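Side-chain contact in gamma-D-glutamyl-L-lysine dipeptidyl-peptidase (Bacillus cereus ATCC 10987, PDB 3H41), which probably hydrolyses gamma-D-glutamyl-L-lysine bonds in murein peptides, releasing L-Ala-gamma-D-Glu during peptidoglycan degradation: residues 160-163 and 167-170. Sequence-based numbering, arbitrary orientation.
Sequences VLLP and KAWL
Val160 sets CG1 anti to its carbonyl carbon (chi1 -61°), and Leu170 holds CG between its backbone N and carbonyl carbon (chi1 62°). These torsions bring Val160 CG1 to 4.1 Å from Leu170 CD2, one methyl against another, with the two side chains crossing at about a right angle. The second valine methyl, CG2, lies over the strand partner and comes to 3.6 Å from Ala168 O. Leu162 has just left the strand, yet its branched end bends back to Ala168. Its CG is 4.0 Å from Ala168 CB, and the alanine methyl faces the flat of the fork, with CG and both leucine methyls about equally near.

Beneath this cluster, Val160 and Ala168 form an antiparallel hydrogen-bonded pair. Val160 N gives a nearly straight bond of 2.8 Å to Ala168 O, at 171°. Ala168 N returns one of 3.0 Å to Val160 O. Val160 O also takes a CA-H...O contact, with Lys167 CA 3.5 Å away. On the other face of the sheet, Leu161 and Lys167 form the next, non-hydrogen-bonded pair. Here Leu161 CD1 lies 4.3 Å from Lys167 CG, an aliphatic contact.

The contact is the end of the beta hairpin 157-161/167-171, within the second SH3-type domain. Leu129 of strand 126-131 touches Val160, Leu162 and Leu170, while Leu161 packs on helix 109-113. Reciprocal bonds thus satisfy the buried polar backbone atoms of the Val160-Ala168 pair, and the apolar side chains above them extend the domain interior to the start of the turn.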
ATOM      1  N   VAL A 160      -5.874 -18.660  -8.304  1.00  9.67           N
ATOM      2  CA  VAL A 160      -6.685 -17.504  -8.039  1.00  9.99           C
ATOM      3  C   VAL A 160      -7.258 -16.900  -9.320  1.00 12.13           C
ATOM      4  O   VAL A 160      -6.768 -17.151 -10.425  1.00 11.15           O
ATOM      5  CB  VAL A 160      -5.834 -16.401  -7.305  1.00  9.64           C
ATOM      6  CG1 VAL A 160      -5.326 -16.927  -5.975  1.00 12.68           C
ATOM      7  CG2 VAL A 160      -4.665 -15.954  -8.226  1.00 15.48           C
ATOM      8  N   LEU A 161      -8.252 -16.054  -9.161  1.00 10.92           N
ATOM      9  CA  LEU A 161      -8.866 -15.328 -10.265  1.00 11.63           C
ATOM     10  C   LEU A 161      -8.345 -13.869 -10.327  1.00 11.72           C
ATOM     11  O   LEU A 161      -8.341 -13.172  -9.322  1.00 14.72           O
ATOM     12  CB  LEU A 161     -10.390 -15.295 -10.075  1.00 13.85           C
ATOM     13  CG  LEU A 161     -11.185 -14.723 -11.256  1.00 16.45           C
ATOM     14  CD1 LEU A 161     -11.105 -15.633 -12.491  1.00 18.56           C
ATOM     15  CD2 LEU A 161     -12.631 -14.457 -10.858  1.00 16.72           C
ATOM     16  N   LEU A 162      -7.868 -13.470 -11.488  1.00 12.97           N
ATOM     17  CA  LEU A 162      -7.408 -12.100 -11.763  1.00 13.60           C
ATOM     18  C   LEU A 162      -8.589 -11.158 -12.098  1.00 13.88           C
ATOM     19  O   LEU A 162      -9.643 -11.597 -12.555  1.00 12.75           O
ATOM     20  CB  LEU A 162      -6.426 -12.092 -12.931  1.00 13.35           C
ATOM     21  CG  LEU A 162      -5.199 -12.941 -12.668  1.00 15.89           C
ATOM     22  CD1 LEU A 162      -4.283 -12.874 -13.872  1.00 11.04           C
ATOM     23  CD2 LEU A 162      -4.513 -12.482 -11.381  1.00 19.56           C
ATOM     24  N   PRO A 163      -8.408  -9.851 -11.882  1.00 13.70           N
ATOM     25  CA  PRO A 163      -9.515  -8.910 -12.120  1.00 15.21           C
ATOM     26  C   PRO A 163      -9.999  -8.877 -13.580  1.00 17.03           C
ATOM     27  O   PRO A 163     -11.122  -8.452 -13.844  1.00 17.89           O
ATOM     28  CB  PRO A 163      -8.933  -7.540 -11.699  1.00 14.70           C
ATOM     29  CG  PRO A 163      -7.597  -7.759 -11.208  1.00 15.81           C
ATOM     30  CD  PRO A 163      -7.282  -9.226 -11.170  1.00 12.31           C
ATOM     31  N   LYS A 167      -7.205 -16.754 -15.031  1.00 13.46           N
ATOM     32  CA  LYS A 167      -6.813 -17.577 -13.898  1.00 13.85           C
ATOM     33  C   LYS A 167      -5.283 -17.652 -13.844  1.00 13.41           C
ATOM     34  O   LYS A 167      -4.607 -17.596 -14.896  1.00 14.23           O
ATOM     35  CB  LYS A 167      -7.414 -18.969 -14.049  1.00 16.39           C
ATOM     36  CG  LYS A 167      -8.957 -18.972 -14.090  1.00 17.38           C
ATOM     37  CD  LYS A 167      -9.495 -20.400 -14.123  1.00 28.55           C
ATOM     38  CE  LYS A 167     -11.035 -20.461 -14.049  1.00 39.64           C
ATOM     39  NZ  LYS A 167     -11.672 -19.628 -15.086  1.00 34.65           N
ATOM     40  N   ALA A 168      -4.777 -17.747 -12.621  1.00 12.07           N
ATOM     41  CA  ALA A 168      -3.359 -17.688 -12.322  1.00 11.25           C
ATOM     42  C   ALA A 168      -3.063 -18.508 -11.103  1.00 11.91           C
ATOM     43  O   ALA A 168      -3.955 -18.855 -10.303  1.00 12.35           O
ATOM     44  CB  ALA A 168      -2.933 -16.229 -12.058  1.00 13.32           C
ATOM     45  N   TRP A 169      -1.781 -18.730 -10.869  1.00  9.89           N
ATOM     46  CA  TRP A 169      -1.366 -19.453  -9.685  1.00 10.90           C
ATOM     47  C   TRP A 169      -0.081 -18.905  -9.083  1.00 11.90           C
ATOM     48  O   TRP A 169       0.698 -18.252  -9.783  1.00 12.52           O
ATOM     49  CB  TRP A 169      -1.229 -20.918 -10.018  1.00 10.48           C
ATOM     50  CG  TRP A 169      -0.052 -21.316 -10.875  1.00 11.05           C
ATOM     51  CD1 TRP A 169      -0.012 -21.431 -12.235  1.00 16.53           C
ATOM     52  CD2 TRP A 169       1.217 -21.749 -10.388  1.00 12.53           C
ATOM     53  NE1 TRP A 169       1.234 -21.872 -12.629  1.00 14.79           N
ATOM     54  CE2 TRP A 169       2.008 -22.066 -11.504  1.00 14.87           C
ATOM     55  CE3 TRP A 169       1.781 -21.836  -9.097  1.00 11.97           C
ATOM     56  CZ2 TRP A 169       3.348 -22.516 -11.389  1.00 13.02           C
ATOM     57  CZ3 TRP A 169       3.122 -22.267  -8.973  1.00 14.90           C
ATOM     58  CH2 TRP A 169       3.884 -22.616 -10.124  1.00 11.90           C
ATOM     59  N   LEU A 170       0.095 -19.133  -7.785  1.00  9.90           N
ATOM     60  CA  LEU A 170       1.320 -18.761  -7.070  1.00 12.34           C
ATOM     61  C   LEU A 170       1.730 -19.875  -6.125  1.00 12.99           C
ATOM     62  O   LEU A 170       0.903 -20.672  -5.692  1.00 13.64           O
ATOM     63  CB  LEU A 170       1.175 -17.455  -6.294  1.00 14.76           C
ATOM     64  CG  LEU A 170       0.156 -17.382  -5.182  1.00 17.30           C
ATOM     65  CD1 LEU A 170       0.541 -16.228  -4.218  1.00 25.57           C
ATOM     66  CD2 LEU A 170      -1.254 -17.194  -5.757  1.00 16.90           C
TER